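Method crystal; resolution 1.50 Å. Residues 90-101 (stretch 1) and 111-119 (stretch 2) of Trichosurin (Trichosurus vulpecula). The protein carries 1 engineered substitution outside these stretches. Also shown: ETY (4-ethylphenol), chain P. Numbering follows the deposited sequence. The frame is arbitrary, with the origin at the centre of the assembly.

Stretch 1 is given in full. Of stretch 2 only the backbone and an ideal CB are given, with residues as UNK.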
# COMPACT_ATOMS: atom_id res chain seq x y z
N LYS B 90 0.86 -0.66 11.53
CA LYS B 90 1.78 0.45 11.36
C LYS B 90 3.11 0.06 12.00
O LYS B 90 3.14 -0.47 13.11
CB LYS B 90 1.22 1.72 12.01
CG LYS B 90 0.75 1.54 13.44
CD LYS B 90 0.08 2.81 13.95
CE LYS B 90 -0.50 2.61 15.34
NZ LYS B 90 -1.14 3.85 15.85
N LEU B 91 4.21 0.32 11.30
CA LEU B 91 5.53 -0.02 11.80
C LEU B 91 6.55 1.09 11.61
O LEU B 91 6.68 1.64 10.52
CB LEU B 91 6.05 -1.28 11.10
CG LEU B 91 7.52 -1.64 11.36
CD1 LEU B 91 7.68 -2.15 12.79
CD2 LEU B 91 7.98 -2.70 10.38
N ASN B 92 7.27 1.42 12.68
CA ASN B 92 8.31 2.44 12.61
C ASN B 92 9.63 1.71 12.39
O ASN B 92 10.16 1.08 13.30
CB ASN B 92 8.36 3.25 13.92
CG ASN B 92 9.53 4.22 13.96
OD1 ASN B 92 9.81 4.91 12.98
ND2 ASN B 92 10.21 4.28 15.10
N TYR B 93 10.13 1.78 11.16
CA TYR B 93 11.38 1.13 10.78
C TYR B 93 11.81 1.68 9.43
O TYR B 93 11.03 1.67 8.47
CB TYR B 93 11.20 -0.38 10.68
CG TYR B 93 12.47 -1.11 10.33
CD1 TYR B 93 13.49 -1.27 11.27
CD2 TYR B 93 12.68 -1.60 9.04
CE1 TYR B 93 14.69 -1.90 10.94
CE2 TYR B 93 13.87 -2.24 8.70
CZ TYR B 93 14.87 -2.39 9.66
OH TYR B 93 16.05 -3.01 9.33
N TYR B 94 13.05 2.15 9.34
CA TYR B 94 13.58 2.73 8.10
C TYR B 94 12.53 3.72 7.59
O TYR B 94 12.20 3.74 6.40
CB TYR B 94 13.81 1.64 7.06
CG TYR B 94 14.72 2.07 5.93
CD1 TYR B 94 16.07 2.33 6.16
CD2 TYR B 94 14.24 2.18 4.63
CE1 TYR B 94 16.92 2.70 5.13
CE2 TYR B 94 15.09 2.55 3.58
CZ TYR B 94 16.43 2.81 3.84
OH TYR B 94 17.27 3.15 2.81
N GLY B 95 12.04 4.54 8.51
CA GLY B 95 11.00 5.50 8.18
C GLY B 95 9.71 4.97 8.75
O GLY B 95 9.69 4.41 9.85
N THR B 96 8.61 5.13 8.02
CA THR B 96 7.32 4.62 8.49
C THR B 96 6.82 3.59 7.48
O THR B 96 7.20 3.63 6.31
CB THR B 96 6.27 5.74 8.64
OG1 THR B 96 6.01 6.35 7.37
CG2 THR B 96 6.77 6.81 9.61
N ASN B 97 5.98 2.67 7.93
CA ASN B 97 5.46 1.62 7.05
C ASN B 97 4.00 1.30 7.29
O ASN B 97 3.54 1.24 8.43
CB ASN B 97 6.22 0.31 7.27
CG ASN B 97 7.71 0.45 7.12
OD1 ASN B 97 8.26 0.28 6.03
ND2 ASN B 97 8.38 0.76 8.23
N ASP B 98 3.27 1.10 6.20
CA ASP B 98 1.89 0.64 6.31
C ASP B 98 2.09 -0.82 5.94
O ASP B 98 2.63 -1.14 4.88
CB ASP B 98 0.98 1.34 5.31
CG ASP B 98 0.46 2.66 5.84
OD1 ASP B 98 -0.04 2.69 6.98
OD2 ASP B 98 0.54 3.67 5.12
N VAL B 99 1.70 -1.71 6.84
CA VAL B 99 1.88 -3.14 6.65
C VAL B 99 0.56 -3.86 6.48
O VAL B 99 -0.36 -3.68 7.28
CB VAL B 99 2.59 -3.75 7.88
CG1 VAL B 99 2.84 -5.23 7.66
CG2 VAL B 99 3.90 -3.02 8.15
N TYR B 100 0.46 -4.67 5.43
CA TYR B 100 -0.77 -5.42 5.18
C TYR B 100 -0.50 -6.92 5.20
O TYR B 100 0.44 -7.40 4.58
CB TYR B 100 -1.39 -5.04 3.84
CG TYR B 100 -1.93 -3.63 3.77
CD1 TYR B 100 -1.10 -2.55 3.47
CD2 TYR B 100 -3.28 -3.37 4.02
CE1 TYR B 100 -1.60 -1.25 3.42
CE2 TYR B 100 -3.79 -2.07 3.97
CZ TYR B 100 -2.94 -1.02 3.66
OH TYR B 100 -3.44 0.26 3.61
N TYR B 101 -1.34 -7.65 5.93
CA TYR B 101 -1.22 -9.09 6.03
C TYR B 101 -2.25 -9.78 5.13
O TYR B 101 -3.39 -9.33 5.05
CB TYR B 101 -1.45 -9.54 7.48
CG TYR B 101 -1.76 -11.02 7.62
CD1 TYR B 101 -0.76 -11.98 7.50
CD2 TYR B 101 -3.06 -11.45 7.89
CE1 TYR B 101 -1.04 -13.33 7.65
CE2 TYR B 101 -3.35 -12.80 8.04
CZ TYR B 101 -2.34 -13.74 7.92
OH TYR B 101 -2.62 -15.07 8.09
N UNK B 111 1.75 -13.72 4.15
CA UNK B 111 2.25 -12.74 3.20
C UNK B 111 2.13 -11.38 3.87
O UNK B 111 1.07 -11.01 4.37
CB UNK B 111 1.49 -12.79 1.87
N UNK B 112 3.23 -10.64 3.90
CA UNK B 112 3.21 -9.31 4.47
C UNK B 112 3.72 -8.32 3.44
O UNK B 112 4.82 -8.48 2.91
CB UNK B 112 4.05 -9.25 5.75
N UNK B 113 2.90 -7.33 3.14
CA UNK B 113 3.28 -6.30 2.18
C UNK B 113 3.58 -5.04 2.97
O UNK B 113 2.74 -4.56 3.74
CB UNK B 113 2.19 -6.06 1.14
N UNK B 114 4.78 -4.51 2.79
CA UNK B 114 5.22 -3.30 3.45
C UNK B 114 5.24 -2.14 2.48
O UNK B 114 5.86 -2.23 1.42
CB UNK B 114 6.60 -3.50 4.07
N UNK B 115 4.56 -1.07 2.82
CA UNK B 115 4.60 0.14 2.01
C UNK B 115 5.47 1.03 2.89
O UNK B 115 5.01 1.56 3.91
CB UNK B 115 3.22 0.73 1.69
N UNK B 116 6.72 1.16 2.49
CA UNK B 116 7.71 1.93 3.22
C UNK B 116 7.84 3.36 2.72
O UNK B 116 7.93 3.60 1.52
CB UNK B 116 9.07 1.23 3.14
N UNK B 117 7.83 4.30 3.66
CA UNK B 117 7.97 5.72 3.35
C UNK B 117 9.30 6.14 3.96
O UNK B 117 9.43 6.21 5.19
CB UNK B 117 6.80 6.55 3.89
N UNK B 118 10.27 6.39 3.10
CA UNK B 118 11.61 6.78 3.53
C UNK B 118 12.05 8.04 2.79
O UNK B 118 12.13 8.04 1.56
CB UNK B 118 12.61 5.64 3.29
N UNK B 119 12.32 9.10 3.54
CA UNK B 119 12.74 10.37 2.97
C UNK B 119 11.81 10.82 1.84
O UNK B 119 12.27 11.27 0.79
CB UNK B 119 14.18 10.26 2.46
C8 ETY P . 6.92 -9.10 8.69
C7 ETY P . 5.70 -8.50 9.38
CG ETY P . 5.97 -8.00 10.77
C3 ETY P . 6.62 -6.75 10.99
C2 ETY P . 6.87 -6.28 12.30
C5 ETY P . 5.59 -8.77 11.91
C6 ETY P . 5.84 -8.31 13.22
C1 ETY P . 6.48 -7.06 13.41
O1 ETY P . 6.73 -6.61 14.67

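The two strands run antiparallel, and side chains alternate between two faces of the sheet: Asn97, Val99 and Tyr101 lie on one, Thr96, Asp98 and Tyr100 on the other.

At position 111 the CA-to-CB bond points sideways, and no atom of stretch 1 lies within 5.5 Å of the ideal CB. Almost any strand-compatible residue would serve. It is Lys111, extended, its end leading away.

Position 112 pairs with Tyr101 on the face of Val99. Its ideal CB is 4.6 Å from Val99 CG1, and 4-ethylphenol lies beyond, so a large apolar group, aliphatic or aromatic, would suit. Phe112 (chi1 m) exploits both sides of a flat ring: Tyr101 CD1 lies over one face and the ligand over the opposite one, with Phe112 CG 3.5 Å from ETY C7.

Position 113 pairs with Tyr100, and its side chain lies on the same face as Tyr100. Two backbone hydrogen bonds set the register, Tyr100 N to the O of 113 (2.8 Å) and the N of 113 to Tyr100 O (2.9 Å). Tyr100 O, 4.1 Å from the ideal CB, is thus already bonded and calls for no polar group; a beta-branched or other apolar residue fits. Ile113 is one; its end leads away.

Position 114 looks onto Val99, Asn97 and Leu91, whose methyls and methylenes favor a large apolar side chain. Phe114 presents a ring face to Val99 CG1, 4.2 Å from the ring centroid in a CH-pi contact, while Leu91 CD2 meets the ring edge 3.3 Å from Phe114 CE1. The ligand also lies at the edge, with ETY C7 3.5 Å from Phe114 CZ.

Position 115 pairs with Asp98 through two backbone hydrogen bonds, and its ideal CB is 5.5 Å from Tyr100 CE1. An aliphatic or aromatic group could reach that ring. Tyr115 does so with CD2, 3.6 Å from Tyr100 CE1; the two rings meet rim to rim.

At position 116 the ideal CB is only 3.2 Å from Asn97 OD1, and Tyr94 O is 5.2 Å away. Two acceptors call for a short donor, such as an amide. Asn116 (chi1 t) answers both with ND2, bonded to Tyr94 O at 2.8 Å and to Asn97 OD1 at 2.9 Å.

Position 117 returns to the face of Thr96 and Asp98. Near the CB is Thr96 OG1, but the Asp98 carboxylate lies farther along, so a long side chain ending in a donor is favored; lysine, arginine or tyrosine could be considered. Tyr117 runs its ring past Thr96, CD2 3.2 Å from OG1, and donates from OH to Asp98 OD2 at 2.7 Å.

Position 118 points sideways beside Tyr94, whose carbonyl O is 3.7 Å from the ideal CB and whose ring offers a flat surface. A planar group with a donor suits. His118 stacks face to face on Tyr94, centroids 3.6 Å apart and planes at 2°, while ND1 makes a weak hydrogen bond to Tyr94 O (3.0 Å).

Position 119 leaves the strand with phi/psi of 50/43, left-handed values that glycine, asparagine and aspartate tolerate best. Asp119 makes no contact with stretch 1.

Stretch 2 (111-119) KFIFYNYHD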
# COMPACT_ATOMS: atom_id res chain seq x y z
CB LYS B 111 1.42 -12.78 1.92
CG LYS B 111 1.82 -11.74 0.88
CD LYS B 111 0.90 -11.82 -0.33
CE LYS B 111 1.22 -10.75 -1.35
NZ LYS B 111 0.29 -10.84 -2.51
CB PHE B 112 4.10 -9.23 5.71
CG PHE B 112 3.47 -9.81 6.95
CD1 PHE B 112 2.55 -9.06 7.69
CD2 PHE B 112 3.79 -11.08 7.37
CE1 PHE B 112 1.97 -9.59 8.84
CE2 PHE B 112 3.22 -11.62 8.52
CZ PHE B 112 2.30 -10.87 9.26
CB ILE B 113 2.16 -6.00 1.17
CG1 ILE B 113 1.76 -7.27 0.43
CG2 ILE B 113 2.63 -4.92 0.19
CD1 ILE B 113 2.89 -7.92 -0.35
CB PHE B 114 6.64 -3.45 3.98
CG PHE B 114 6.75 -4.25 5.24
CD1 PHE B 114 7.00 -3.62 6.45
CD2 PHE B 114 6.58 -5.62 5.21
CE1 PHE B 114 7.09 -4.35 7.62
CE2 PHE B 114 6.67 -6.37 6.39
CZ PHE B 114 6.93 -5.73 7.59
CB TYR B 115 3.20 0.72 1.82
CG TYR B 115 2.38 -0.10 0.85
CD1 TYR B 115 2.73 -0.16 -0.51
CD2 TYR B 115 1.29 -0.86 1.28
CE1 TYR B 115 2.02 -0.96 -1.40
CE2 TYR B 115 0.57 -1.66 0.39
CZ TYR B 115 0.95 -1.70 -0.94
OH TYR B 115 0.25 -2.49 -1.83
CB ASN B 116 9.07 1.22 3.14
CG ASN B 116 10.21 2.04 3.71
OD1 ASN B 116 11.01 2.62 2.96
ND2 ASN B 116 10.30 2.12 5.03
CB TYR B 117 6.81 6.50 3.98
CG TYR B 117 5.46 5.90 3.67
CD1 TYR B 117 4.96 5.87 2.37
CD2 TYR B 117 4.68 5.33 4.68
CE1 TYR B 117 3.73 5.30 2.08
CE2 TYR B 117 3.44 4.75 4.40
CZ TYR B 117 2.98 4.74 3.10
OH TYR B 117 1.76 4.18 2.80
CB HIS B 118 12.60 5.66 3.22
CG HIS B 118 13.95 5.86 3.84
ND1 HIS B 118 14.19 5.68 5.18
CD2 HIS B 118 15.13 6.26 3.29
CE1 HIS B 118 15.46 5.95 5.44
NE2 HIS B 118 16.05 6.31 4.32
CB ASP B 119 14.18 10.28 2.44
CG ASP B 119 15.19 9.96 3.53
OD1 ASP B 119 14.96 10.37 4.70
OD2 ASP B 119 16.21 9.31 3.23
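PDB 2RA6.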